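Local coordinates for protein RTX toxin RtxA (Vibrio vulnificus MO6-24/O, PDB 6IMP) that is a virulence toxin whose alpha/beta hydrolase domain, the part modelled here, probably hydrolyses a still unassigned substrate with a serine nucleophile, at residues H175-G180 with Y286-S291; P23-S28 with E140-P145; E249-L254 with G276-G281; V101-H106 with T156-L161. One frame throughout, in Å; residues are numbered along the deposited sequence.

Interaction 1. Residues H175-G180 with Y286-S291; sequences HGYSMG and YGHEAS
Ser178 and His288 meet through a polar pair: OG of Ser178 lies 3.0 Å from NE2 of His288, in the plane of the imidazole at its edge, and either atom could be the donor. A chi1 of -160° sets the serine OG anti to its backbone N, on the side where NE2 of His288 lies. Ser178 is the second residue of a type II' turn from Tyr177 to Gly180, and its positive phi of 55°, inside a Gly-x-Ser-x-Gly sequence, fits the nucleophile elbow of alpha/beta hydrolases. Ser178 and His288 are therefore probably two members of a catalytic triad. A second polar contact lies beside it: Tyr177 OH is 3.1 Å from His288 O, which sits at the edge of the phenol ring. Among the rings, Tyr177 CE1 sits over one face of the imidazole, but the planes, 29° apart, are slid so far that they barely overlap, with centroids 5.4 Å apart. Looser packing puts Tyr177 CZ 4.3 Å from Ser291 OG, whose own hydrogen-bond partner is Arg205. Around the contact, His288 touches Asp257 and Glu259 in a loop, Tyr177 packs on Phe104 of strand 101-105, and helix 112-124 covers Tyr177 and Ser291.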
loop_
_atom_site.group_PDB
_atom_site.type_symbol
_atom_site.label_atom_id
_atom_site.label_comp_id
_atom_site.label_asym_id
_atom_site.label_seq_id
_atom_site.Cartn_x
_atom_site.Cartn_y
_atom_site.Cartn_z
ATOM N N HIS A 175 -5.322 -4.064 -1.855
ATOM C CA HIS A 175 -4.702 -4.529 -0.632
ATOM C C HIS A 175 -3.772 -3.432 -0.172
ATOM O O HIS A 175 -2.681 -3.259 -0.715
ATOM C CB HIS A 175 -3.919 -5.824 -0.884
ATOM C CG HIS A 175 -3.402 -6.479 0.363
ATOM N ND1 HIS A 175 -3.119 -7.825 0.431
ATOM C CD2 HIS A 175 -3.126 -5.976 1.590
ATOM C CE1 HIS A 175 -2.691 -8.124 1.641
ATOM N NE2 HIS A 175 -2.682 -7.021 2.363
ATOM N N GLY A 176 -4.228 -2.664 0.802
ATOM C CA GLY A 176 -3.427 -1.578 1.371
ATOM C C GLY A 176 -2.849 -1.975 2.711
ATOM O O GLY A 176 -3.559 -1.970 3.722
ATOM N N TYR A 177 -1.576 -2.356 2.715
ATOM C CA TYR A 177 -0.886 -2.723 3.953
ATOM C C TYR A 177 -0.455 -1.386 4.541
ATOM O O TYR A 177 -0.065 -0.480 3.807
ATOM C CB TYR A 177 0.187 -3.792 3.669
ATOM C CG TYR A 177 1.180 -4.065 4.802
ATOM C CD1 TYR A 177 0.756 -4.565 6.038
ATOM C CD2 TYR A 177 2.539 -3.927 4.597
ATOM C CE1 TYR A 177 1.657 -4.806 7.057
ATOM C CE2 TYR A 177 3.443 -4.185 5.608
ATOM C CZ TYR A 177 2.994 -4.622 6.835
ATOM O OH TYR A 177 3.899 -4.887 7.828
ATOM N N SER A 178 -0.571 -1.253 5.864
ATOM C CA SER A 178 0.189 -0.310 6.694
ATOM C C SER A 178 -0.008 1.120 6.149
ATOM O O SER A 178 -1.156 1.521 5.953
ATOM C CB SER A 178 1.660 -0.737 6.749
ATOM O OG SER A 178 2.309 -0.148 7.854
ATOM N N MET A 179 1.069 1.869 5.875
ATOM C CA MET A 179 0.953 3.174 5.168
ATOM C C MET A 179 0.198 3.047 3.849
ATOM O O MET A 179 -0.457 3.980 3.422
ATOM C CB MET A 179 2.331 3.779 4.893
ATOM C CG MET A 179 2.343 5.068 4.061
ATOM S SD MET A 179 3.991 5.843 4.038
ATOM C CE MET A 179 4.641 5.128 2.537
ATOM N N GLY A 180 0.328 1.896 3.199
ATOM C CA GLY A 180 -0.541 1.520 2.077
ATOM C C GLY A 180 -2.025 1.623 2.402
ATOM O O GLY A 180 -2.832 1.958 1.540
ATOM N N TYR A 286 -2.052 -11.309 15.612
ATOM C CA TYR A 286 -0.795 -11.278 14.875
ATOM C C TYR A 286 -0.157 -9.912 15.049
ATOM O O TYR A 286 -0.856 -8.897 15.110
ATOM C CB TYR A 286 -1.035 -11.537 13.390
ATOM C CG TYR A 286 -1.479 -12.951 13.089
ATOM C CD1 TYR A 286 -0.692 -14.031 13.455
ATOM C CD2 TYR A 286 -2.667 -13.212 12.406
ATOM C CE1 TYR A 286 -1.084 -15.331 13.167
ATOM C CE2 TYR A 286 -3.067 -14.505 12.118
ATOM C CZ TYR A 286 -2.273 -15.563 12.494
ATOM O OH TYR A 286 -2.666 -16.854 12.207
ATOM N N GLY A 287 1.170 -9.899 15.147
ATOM C CA GLY A 287 1.944 -8.659 15.175
ATOM C C GLY A 287 1.926 -7.959 13.824
ATOM O O GLY A 287 1.513 -8.544 12.813
ATOM N N HIS A 288 2.385 -6.709 13.806
ATOM C CA HIS A 288 2.268 -5.848 12.617
ATOM C C HIS A 288 2.967 -6.397 11.360
ATOM O O HIS A 288 2.450 -6.249 10.255
ATOM C CB HIS A 288 2.779 -4.443 12.925
ATOM C CG HIS A 288 2.559 -3.465 11.811
ATOM N ND1 HIS A 288 1.353 -2.827 11.605
ATOM C CD2 HIS A 288 3.390 -3.025 10.837
ATOM C CE1 HIS A 288 1.458 -2.025 10.560
ATOM N NE2 HIS A 288 2.683 -2.128 10.076
ATOM N N GLU A 289 4.123 -7.029 11.537
ATOM C CA GLU A 289 4.949 -7.472 10.408
ATOM C C GLU A 289 4.736 -8.945 10.027
ATOM O O GLU A 289 5.375 -9.444 9.094
ATOM C CB GLU A 289 6.435 -7.240 10.711
ATOM C CG GLU A 289 6.777 -5.802 11.045
ATOM C CD GLU A 289 8.269 -5.552 11.103
ATOM O OE1 GLU A 289 8.901 -5.468 10.026
ATOM O OE2 GLU A 289 8.804 -5.413 12.228
ATOM N N ALA A 290 3.837 -9.632 10.723
ATOM C CA ALA A 290 3.656 -11.073 10.511
ATOM C C ALA A 290 2.730 -11.352 9.323
ATOM O O ALA A 290 1.631 -11.874 9.489
ATOM C CB ALA A 290 3.124 -11.732 11.774
ATOM N N SER A 291 3.202 -11.025 8.126
ATOM C CA SER A 291 2.341 -10.988 6.942
ATOM C C SER A 291 1.929 -12.394 6.517
ATOM O O SER A 291 0.757 -12.658 6.220
ATOM C CB SER A 291 3.053 -10.282 5.778
ATOM O OG SER A 291 3.083 -8.878 5.968
#

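Interaction 2. Residues P23-S28 with E140-P145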
loop_
_atom_site.group_PDB
_atom_site.type_symbol
_atom_site.label_atom_id
_atom_site.label_comp_id
_atom_site.label_asym_id
_atom_site.label_seq_id
_atom_site.Cartn_x
_atom_site.Cartn_y
_atom_site.Cartn_z
ATOM N N PRO A 23 20.062 4.128 -14.024
ATOM C CA PRO A 23 19.459 3.477 -12.872
ATOM C C PRO A 23 18.827 4.517 -11.960
ATOM O O PRO A 23 18.944 5.696 -12.219
ATOM C CB PRO A 23 20.663 2.825 -12.239
ATOM C CG PRO A 23 21.703 3.887 -12.309
ATOM C CD PRO A 23 21.346 4.760 -13.479
ATOM N N ARG A 24 18.164 4.073 -10.905
ATOM C CA ARG A 24 17.135 4.894 -10.285
ATOM C C ARG A 24 17.681 6.096 -9.546
ATOM O O ARG A 24 18.667 5.989 -8.850
ATOM C CB ARG A 24 16.420 4.038 -9.272
ATOM C CG ARG A 24 17.317 3.646 -8.122
ATOM C CD ARG A 24 18.260 2.510 -8.484
ATOM N NE ARG A 24 19.117 2.134 -7.353
ATOM C CZ ARG A 24 18.986 1.019 -6.636
ATOM N NH1 ARG A 24 18.035 0.146 -6.922
ATOM N NH2 ARG A 24 19.812 0.778 -5.628
ATOM N N ASP A 25 17.000 7.227 -9.659
ATOM C CA ASP A 25 17.474 8.500 -9.104
ATOM C C ASP A 25 16.664 8.982 -7.904
ATOM O O ASP A 25 15.552 8.517 -7.647
ATOM C CB ASP A 25 17.576 9.594 -10.187
ATOM C CG ASP A 25 16.224 10.146 -10.616
ATOM O OD1 ASP A 25 15.534 10.776 -9.785
ATOM O OD2 ASP A 25 15.881 10.008 -11.810
ATOM N N LYS A 26 17.269 9.901 -7.159
ATOM C CA LYS A 26 16.695 10.449 -5.930
ATOM C C LYS A 26 17.252 11.859 -5.716
ATOM O O LYS A 26 18.098 12.312 -6.490
ATOM C CB LYS A 26 17.066 9.573 -4.729
ATOM C CG LYS A 26 17.389 8.124 -5.057
ATOM C CD LYS A 26 18.410 7.559 -4.106
ATOM C CE LYS A 26 19.828 7.962 -4.493
ATOM N NZ LYS A 26 20.455 8.899 -3.516
ATOM N N GLU A 27 16.825 12.525 -4.638
ATOM C CA GLU A 27 17.312 13.886 -4.315
ATOM C C GLU A 27 17.803 14.045 -2.884
ATOM O O GLU A 27 17.460 13.258 -2.006
ATOM C CB GLU A 27 16.240 14.938 -4.588
ATOM C CG GLU A 27 15.066 14.907 -3.628
ATOM C CD GLU A 27 14.106 13.794 -3.947
ATOM O OE1 GLU A 27 14.566 12.642 -4.112
ATOM O OE2 GLU A 27 12.893 14.083 -4.059
ATOM N N SER A 28 18.575 15.108 -2.664
ATOM C CA SER A 28 19.164 15.409 -1.350
ATOM C C SER A 28 19.017 16.908 -1.044
ATOM O O SER A 28 19.485 17.767 -1.800
ATOM C CB SER A 28 20.625 14.938 -1.282
ATOM O OG SER A 28 21.528 15.905 -1.788
ATOM N N GLU A 140 13.205 0.201 -6.587
ATOM C CA GLU A 140 13.923 0.701 -7.766
ATOM C C GLU A 140 13.151 1.832 -8.473
ATOM O O GLU A 140 13.498 2.228 -9.582
ATOM C CB GLU A 140 14.209 -0.458 -8.744
ATOM C CG GLU A 140 15.595 -1.088 -8.613
ATOM C CD GLU A 140 15.929 -2.032 -9.775
ATOM O OE1 GLU A 140 15.031 -2.778 -10.228
ATOM O OE2 GLU A 140 17.094 -2.029 -10.237
ATOM N N SER A 141 12.118 2.362 -7.825
ATOM C CA SER A 141 11.308 3.418 -8.427
ATOM C C SER A 141 11.998 4.752 -8.233
ATOM O O SER A 141 12.667 4.963 -7.221
ATOM C CB SER A 141 9.908 3.443 -7.806
ATOM O OG SER A 141 9.201 2.245 -8.106
ATOM N N ASP A 142 11.835 5.652 -9.199
ATOM C CA ASP A 142 12.509 6.951 -9.145
ATOM C C ASP A 142 11.815 7.885 -8.198
ATOM O O ASP A 142 10.597 7.846 -8.060
ATOM C CB ASP A 142 12.521 7.632 -10.502
ATOM C CG ASP A 142 13.460 6.982 -11.467
ATOM O OD1 ASP A 142 14.648 6.774 -11.117
ATOM O OD2 ASP A 142 13.005 6.706 -12.595
ATOM N N GLY A 143 12.603 8.784 -7.623
ATOM C CA GLY A 143 12.085 9.956 -6.949
ATOM C C GLY A 143 12.143 9.826 -5.450
ATOM O O GLY A 143 12.933 9.051 -4.911
ATOM N N GLY A 144 11.291 10.591 -4.780
ATOM C CA GLY A 144 11.383 10.770 -3.343
ATOM C C GLY A 144 10.012 10.919 -2.717
ATOM O O GLY A 144 9.193 11.722 -3.166
ATOM N N PRO A 145 9.769 10.180 -1.643
ATOM C CA PRO A 145 8.417 10.007 -1.186
ATOM C C PRO A 145 7.779 11.295 -0.648
ATOM O O PRO A 145 8.483 12.188 -0.167
ATOM C CB PRO A 145 8.561 8.948 -0.088
ATOM C CG PRO A 145 9.942 9.162 0.445
ATOM C CD PRO A 145 10.749 9.522 -0.759
#
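Arg24 and Asp142 bury the most surface here, and Asp142 meets Arg24 through its carboxylate, OD1 lying 3.2 Å from Arg24 CA. The same oxygen accepts the backbone N-H of Asp25 at 2.8 Å. That bond is nearly straight (166°) and comes in nearly along the C-O axis. The other oxygen, OD2, forms a salt bridge with Arg78, so Asp142 joins three pieces of chain. The positive charge of Arg78 would probably offset some of the repulsion between Asp142 OD1 and Asp25 OD2, 3.5 Å apart. The two carboxylate planes are nearly parallel but offset. Here the N-terminal arm, on its way to helix 31-41, runs roughly parallel to the loop between strand 129-133 and helix 147-164 of the alpha/beta hydrolase fold. Gly143 N closes the pairing with a hydrogen bond of 3.0 Å to Asp25 O. Glu140, the third major contributor, offers its aliphatic part: CG lies 3.2 Å from Arg24 NH1, at the edge of the guanidinium. The charged ends stay apart, Glu140 OE2 being 4.1 Å from Arg24 NH1, and the guanidinium and carboxylate planes stand 85° apart. Glu27 OE2 hangs over Gly144 CA at 3.7 Å.

Interaction 3. Residues E249-L254 with G276-G281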
loop_
_atom_site.group_PDB
_atom_site.type_symbol
_atom_site.label_atom_id
_atom_site.label_comp_id
_atom_site.label_asym_id
_atom_site.label_seq_id
_atom_site.Cartn_x
_atom_site.Cartn_y
_atom_site.Cartn_z
ATOM N N GLU A 249 -21.378 2.202 0.724
ATOM C CA GLU A 249 -21.707 0.786 0.513
ATOM C C GLU A 249 -20.541 0.001 -0.098
ATOM O O GLU A 249 -20.739 -1.105 -0.600
ATOM C CB GLU A 249 -22.965 0.621 -0.376
ATOM C CG GLU A 249 -23.271 1.769 -1.333
ATOM C CD GLU A 249 -23.979 2.931 -0.645
ATOM O OE1 GLU A 249 -25.112 2.730 -0.151
ATOM O OE2 GLU A 249 -23.393 4.038 -0.584
ATOM N N THR A 250 -19.333 0.561 -0.068
ATOM C CA THR A 250 -18.191 -0.114 -0.683
ATOM C C THR A 250 -17.532 -1.069 0.314
ATOM O O THR A 250 -17.254 -0.677 1.455
ATOM C CB THR A 250 -17.137 0.869 -1.230
ATOM O OG1 THR A 250 -17.783 1.935 -1.936
ATOM C CG2 THR A 250 -16.195 0.147 -2.189
ATOM N N PRO A 251 -17.298 -2.330 -0.107
ATOM C CA PRO A 251 -16.665 -3.321 0.756
ATOM C C PRO A 251 -15.284 -2.905 1.273
ATOM O O PRO A 251 -14.331 -2.760 0.497
ATOM C CB PRO A 251 -16.573 -4.574 -0.136
ATOM C CG PRO A 251 -16.949 -4.138 -1.507
ATOM C CD PRO A 251 -17.820 -2.946 -1.338
ATOM N N ILE A 252 -15.211 -2.711 2.585
ATOM C CA ILE A 252 -13.959 -2.449 3.285
ATOM C C ILE A 252 -13.718 -3.532 4.345
ATOM O O ILE A 252 -14.224 -3.435 5.459
ATOM C CB ILE A 252 -14.009 -1.060 3.973
ATOM C CG1 ILE A 252 -14.255 0.023 2.921
ATOM C CG2 ILE A 252 -12.727 -0.780 4.771
ATOM C CD1 ILE A 252 -14.585 1.382 3.500
ATOM N N LEU A 253 -12.948 -4.559 4.010
ATOM C CA LEU A 253 -12.413 -5.439 5.047
ATOM C C LEU A 253 -11.335 -4.686 5.800
ATOM O O LEU A 253 -10.576 -3.922 5.217
ATOM C CB LEU A 253 -11.838 -6.734 4.466
ATOM C CG LEU A 253 -11.325 -7.774 5.497
ATOM C CD1 LEU A 253 -12.416 -8.224 6.458
ATOM C CD2 LEU A 253 -10.720 -8.988 4.806
ATOM N N LEU A 254 -11.274 -4.899 7.100
ATOM C CA LEU A 254 -10.288 -4.232 7.921
ATOM C C LEU A 254 -9.712 -5.209 8.951
ATOM O O LEU A 254 -10.363 -5.547 9.945
ATOM C CB LEU A 254 -10.921 -3.013 8.594
ATOM C CG LEU A 254 -10.122 -2.296 9.694
ATOM C CD1 LEU A 254 -8.797 -1.766 9.172
ATOM C CD2 LEU A 254 -10.953 -1.165 10.283
ATOM N N GLY A 276 -21.479 4.786 8.713
ATOM C CA GLY A 276 -22.305 4.083 7.732
ATOM C C GLY A 276 -21.522 3.314 6.683
ATOM O O GLY A 276 -22.121 2.709 5.788
ATOM N N TYR A 277 -20.189 3.333 6.783
ATOM C CA TYR A 277 -19.336 2.584 5.853
ATOM C C TYR A 277 -19.566 1.089 6.050
ATOM O O TYR A 277 -19.623 0.599 7.179
ATOM C CB TYR A 277 -17.844 2.900 6.056
ATOM C CG TYR A 277 -17.426 4.343 5.769
ATOM C CD1 TYR A 277 -17.339 4.834 4.453
ATOM C CD2 TYR A 277 -17.050 5.200 6.812
ATOM C CE1 TYR A 277 -16.930 6.148 4.198
ATOM C CE2 TYR A 277 -16.641 6.509 6.568
ATOM C CZ TYR A 277 -16.580 6.984 5.266
ATOM O OH TYR A 277 -16.154 8.282 5.045
ATOM N N ASN A 278 -19.707 0.381 4.940
ATOM C CA ASN A 278 -19.841 -1.060 4.948
ATOM C C ASN A 278 -18.440 -1.664 5.289
ATOM O O ASN A 278 -17.595 -1.917 4.395
ATOM C CB ASN A 278 -20.379 -1.499 3.578
ATOM C CG ASN A 278 -20.080 -2.936 3.253
ATOM O OD1 ASN A 278 -19.562 -3.239 2.180
ATOM N ND2 ASN A 278 -20.411 -3.832 4.164
ATOM N N VAL A 279 -18.216 -1.886 6.576
ATOM C CA VAL A 279 -16.947 -2.380 7.078
ATOM C C VAL A 279 -16.946 -3.736 7.748
ATOM O O VAL A 279 -17.558 -3.914 8.776
ATOM C CB VAL A 279 -16.442 -1.448 8.168
ATOM C CG1 VAL A 279 -15.002 -1.755 8.507
ATOM C CG2 VAL A 279 -16.627 -0.012 7.753
ATOM N N THR A 280 -16.191 -4.667 7.195
ATOM C CA THR A 280 -16.085 -6.000 7.754
ATOM C C THR A 280 -14.818 -6.086 8.564
ATOM O O THR A 280 -14.212 -5.089 8.885
ATOM C CB THR A 280 -15.964 -7.084 6.671
ATOM O OG1 THR A 280 -16.332 -6.568 5.392
ATOM C CG2 THR A 280 -16.865 -8.239 6.981
ATOM N N GLY A 281 -14.431 -7.298 8.909
ATOM C CA GLY A 281 -13.199 -7.526 9.621
ATOM C C GLY A 281 -13.233 -7.716 11.107
ATOM O O GLY A 281 -14.263 -7.694 11.747
#
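The carboxamide of Asn278 and the pyrrolidine ring of Pro251 cross obliquely, with OD1 of Asn278 directed at the start of the ring, 3.2 Å from Pro251 CA. The proline N beside it has no hydrogen to give, so this is a van der Waals touch. Asn278 gets there with CG anti to its backbone N (chi1 158°). The ring of Tyr277 makes a cation-pi contact with Lys248, and across this interface it is CB of Tyr277 that meets Ile252 CD1. Between the backbones, the pattern is that of a parallel bridge: Ile252 N donates to Asn278 O (3.1 Å), and Thr280 N donates to Ile252 O (2.9 Å), so Ile252 grips the chain before and after Val279. A CA-H...O contact from Val279 CA reaches the same oxygen of Ile252. Further on, the bond from Leu254 N to Thr280 O, 3.4 Å, is weak. On one face Val279 CG1 packs against Leu254 CB at 4.3 Å and against Ile252 CG2; on the other, Leu253 CD1 lies 3.7 Å from Thr280 CB and touches the Gly281 backbone. Strand 252-256, helix 260-274 and the edge strand 282-283 form a beta-alpha-beta crossover, and this pairing leads into that last strand. The guanidinium of Arg269, from the crossover helix, hydrogen-bonds both Leu254 O and Thr280 O and would supplement the pairing near the weak bond.

Interaction 4. Residues V101-H106 with T156-L161; sequences VVLFLH and TMFNYL
Leu161 N is gripped by two carbonyls of its own helix, both weakly: Phe158 O at 2.8 Å from Leu161 N, and Met157 O farther off. These three residues, on one side of helix 147-164, are the ones that meet strand 101-105. The helix belongs to the crossover from strand 129-133 to strand 172-177 in the alpha/beta hydrolase fold, and strand 101-105 lies between those two in the sheet. Helix and strand run nearly antiparallel, at 164°, with the axes 9.7 Å apart, and what joins them is apolar packing. Leu103 is at the centre of it. Its chi2 of 166° turns CD1 to the helix backbone, 3.6 Å from Phe158 CA. Leu103 CD1 also lies 3.7 Å from Phe158 CD1, at the edge of that ring, and meets Leu161 CD1 at an equal 3.7 Å, so this methyl sits wedged between the two helix side chains. The other methyl, Leu103 CD2, rests more loosely against Met157 CB. At the start of the strand, Val101 CG1 approaches Leu161 CD2 at 4.4 Å. Val102 and Phe104 alternate to the opposite face of the sheet, where helix 112-124 covers them. Toward the strand's C-terminal end Met157 stretches out, its SD anti to CA (chi2 172°), and the sulfur comes to rest 3.8 Å from Leu105 CD2.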
loop_
_atom_site.group_PDB
_atom_site.type_symbol
_atom_site.label_atom_id
_atom_site.label_comp_id
_atom_site.label_asym_id
_atom_site.label_seq_id
_atom_site.Cartn_x
_atom_site.Cartn_y
_atom_site.Cartn_z
ATOM N N VAL A 101 -7.814 -9.863 -9.656
ATOM C CA VAL A 101 -6.522 -9.172 -9.399
ATOM C C VAL A 101 -6.437 -8.270 -8.150
ATOM O O VAL A 101 -7.296 -7.419 -7.898
ATOM C CB VAL A 101 -6.052 -8.364 -10.628
ATOM C CG1 VAL A 101 -4.668 -7.773 -10.379
ATOM C CG2 VAL A 101 -6.015 -9.254 -11.865
ATOM N N VAL A 102 -5.338 -8.440 -7.412
ATOM C CA VAL A 102 -4.975 -7.542 -6.318
ATOM C C VAL A 102 -4.029 -6.423 -6.759
ATOM O O VAL A 102 -2.946 -6.669 -7.314
ATOM C CB VAL A 102 -4.308 -8.305 -5.166
ATOM C CG1 VAL A 102 -3.889 -7.347 -4.050
ATOM C CG2 VAL A 102 -5.254 -9.361 -4.626
ATOM N N LEU A 103 -4.433 -5.196 -6.462
ATOM C CA LEU A 103 -3.513 -4.078 -6.445
ATOM C C LEU A 103 -2.908 -3.933 -5.044
ATOM O O LEU A 103 -3.523 -3.364 -4.135
ATOM C CB LEU A 103 -4.241 -2.810 -6.869
ATOM C CG LEU A 103 -3.367 -1.713 -7.461
ATOM C CD1 LEU A 103 -4.279 -0.704 -8.140
ATOM C CD2 LEU A 103 -2.498 -1.036 -6.400
ATOM N N PHE A 104 -1.707 -4.473 -4.876
ATOM C CA PHE A 104 -1.000 -4.369 -3.600
ATOM C C PHE A 104 -0.334 -3.011 -3.443
ATOM O O PHE A 104 0.525 -2.627 -4.260
ATOM C CB PHE A 104 0.073 -5.463 -3.457
ATOM C CG PHE A 104 0.750 -5.465 -2.103
ATOM C CD1 PHE A 104 0.001 -5.613 -0.940
ATOM C CD2 PHE A 104 2.113 -5.255 -1.989
ATOM C CE1 PHE A 104 0.602 -5.573 0.303
ATOM C CE2 PHE A 104 2.724 -5.224 -0.743
ATOM C CZ PHE A 104 1.967 -5.381 0.403
ATOM N N LEU A 105 -0.671 -2.308 -2.372
ATOM C CA LEU A 105 0.077 -1.091 -2.034
ATOM C C LEU A 105 0.933 -1.321 -0.812
ATOM O O LEU A 105 0.424 -1.392 0.294
ATOM C CB LEU A 105 -0.852 0.104 -1.821
ATOM C CG LEU A 105 -1.486 0.660 -3.110
ATOM C CD1 LEU A 105 -2.709 1.503 -2.768
ATOM C CD2 LEU A 105 -0.505 1.472 -3.944
ATOM N N HIS A 106 2.240 -1.434 -1.017
ATOM C CA HIS A 106 3.157 -1.568 0.105
ATOM C C HIS A 106 3.090 -0.357 1.013
ATOM O O HIS A 106 2.501 0.656 0.669
ATOM C CB HIS A 106 4.579 -1.750 -0.382
ATOM C CG HIS A 106 5.234 -0.488 -0.832
ATOM N ND1 HIS A 106 5.871 0.365 0.041
ATOM C CD2 HIS A 106 5.429 0.025 -2.070
ATOM C CE1 HIS A 106 6.414 1.362 -0.639
ATOM N NE2 HIS A 106 6.162 1.177 -1.922
ATOM N N THR A 156 -1.296 5.695 -11.080
ATOM C CA THR A 156 -0.506 5.114 -12.147
ATOM C C THR A 156 -0.720 3.623 -12.122
ATOM O O THR A 156 -1.141 3.026 -13.114
ATOM C CB THR A 156 0.986 5.402 -11.954
ATOM O OG1 THR A 156 1.193 6.812 -11.963
ATOM C CG2 THR A 156 1.819 4.751 -13.063
ATOM N N MET A 157 -0.477 3.040 -10.954
ATOM C CA MET A 157 -0.553 1.608 -10.779
ATOM C C MET A 157 -1.938 1.123 -11.120
ATOM O O MET A 157 -2.089 0.127 -11.806
ATOM C CB MET A 157 -0.226 1.232 -9.348
ATOM C CG MET A 157 1.242 1.314 -9.018
ATOM S SD MET A 157 1.411 1.085 -7.250
ATOM C CE MET A 157 2.771 2.181 -6.876
ATOM N N PHE A 158 -2.953 1.826 -10.639
ATOM C CA PHE A 158 -4.316 1.498 -11.031
ATOM C C PHE A 158 -4.443 1.489 -12.541
ATOM O O PHE A 158 -4.760 0.464 -13.135
ATOM C CB PHE A 158 -5.324 2.479 -10.455
ATOM C CG PHE A 158 -6.742 2.014 -10.591
ATOM C CD1 PHE A 158 -7.132 0.789 -10.055
ATOM C CD2 PHE A 158 -7.685 2.780 -11.247
ATOM C CE1 PHE A 158 -8.435 0.345 -10.162
ATOM C CE2 PHE A 158 -8.995 2.342 -11.356
ATOM C CZ PHE A 158 -9.367 1.119 -10.821
ATOM N N ASN A 159 -4.138 2.624 -13.158
ATOM C CA ASN A 159 -4.336 2.796 -14.590
ATOM C C ASN A 159 -3.626 1.708 -15.378
ATOM O O ASN A 159 -4.175 1.203 -16.345
ATOM C CB ASN A 159 -3.873 4.179 -15.047
ATOM C CG ASN A 159 -4.818 5.283 -14.612
ATOM O OD1 ASN A 159 -6.047 5.137 -14.661
ATOM N ND2 ASN A 159 -4.249 6.401 -14.189
ATOM N N TYR A 160 -2.452 1.287 -14.917
ATOM C CA TYR A 160 -1.729 0.170 -15.564
ATOM C C TYR A 160 -2.550 -1.125 -15.629
ATOM O O TYR A 160 -2.475 -1.871 -16.612
ATOM C CB TYR A 160 -0.392 -0.104 -14.866
ATOM C CG TYR A 160 0.271 -1.374 -15.335
ATOM C CD1 TYR A 160 0.741 -1.487 -16.634
ATOM C CD2 TYR A 160 0.395 -2.472 -14.495
ATOM C CE1 TYR A 160 1.335 -2.657 -17.093
ATOM C CE2 TYR A 160 1.001 -3.643 -14.933
ATOM C CZ TYR A 160 1.469 -3.733 -16.238
ATOM O OH TYR A 160 2.075 -4.890 -16.684
ATOM N N LEU A 161 -3.317 -1.395 -14.577
ATOM C CA LEU A 161 -4.182 -2.569 -14.549
ATOM C C LEU A 161 -5.305 -2.400 -15.546
ATOM O O LEU A 161 -5.437 -3.195 -16.477
ATOM C CB LEU A 161 -4.757 -2.792 -13.149
ATOM C CG LEU A 161 -3.738 -3.085 -12.048
ATOM C CD1 LEU A 161 -4.476 -3.297 -10.739
ATOM C CD2 LEU A 161 -2.872 -4.296 -12.379
#

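Starting from the N terminus, residues 23-28 open interaction 2, and strand 101-105 opens interaction 4 before 140-145 closes the first loop; helix 147-164 then closes interaction 4, so the two cross. Interaction 2 ties the N-terminal arm to the loop before helix 147-164, and interaction 4 ties that helix to strand 101-105. Interaction 1 opens only afterwards, on strand 172-177, and closes at 286-291, which runs into the first residue of helix 291-302. Nested inside it, interaction 3 pairs strand 252-256 with the chain entering the sheet's edge strand. Interactions 1 and 4 touch directly through neighbouring strands, whereas interactions 2 and 3 lie on opposite sides of the chain's centre, their centres about 35 Å apart.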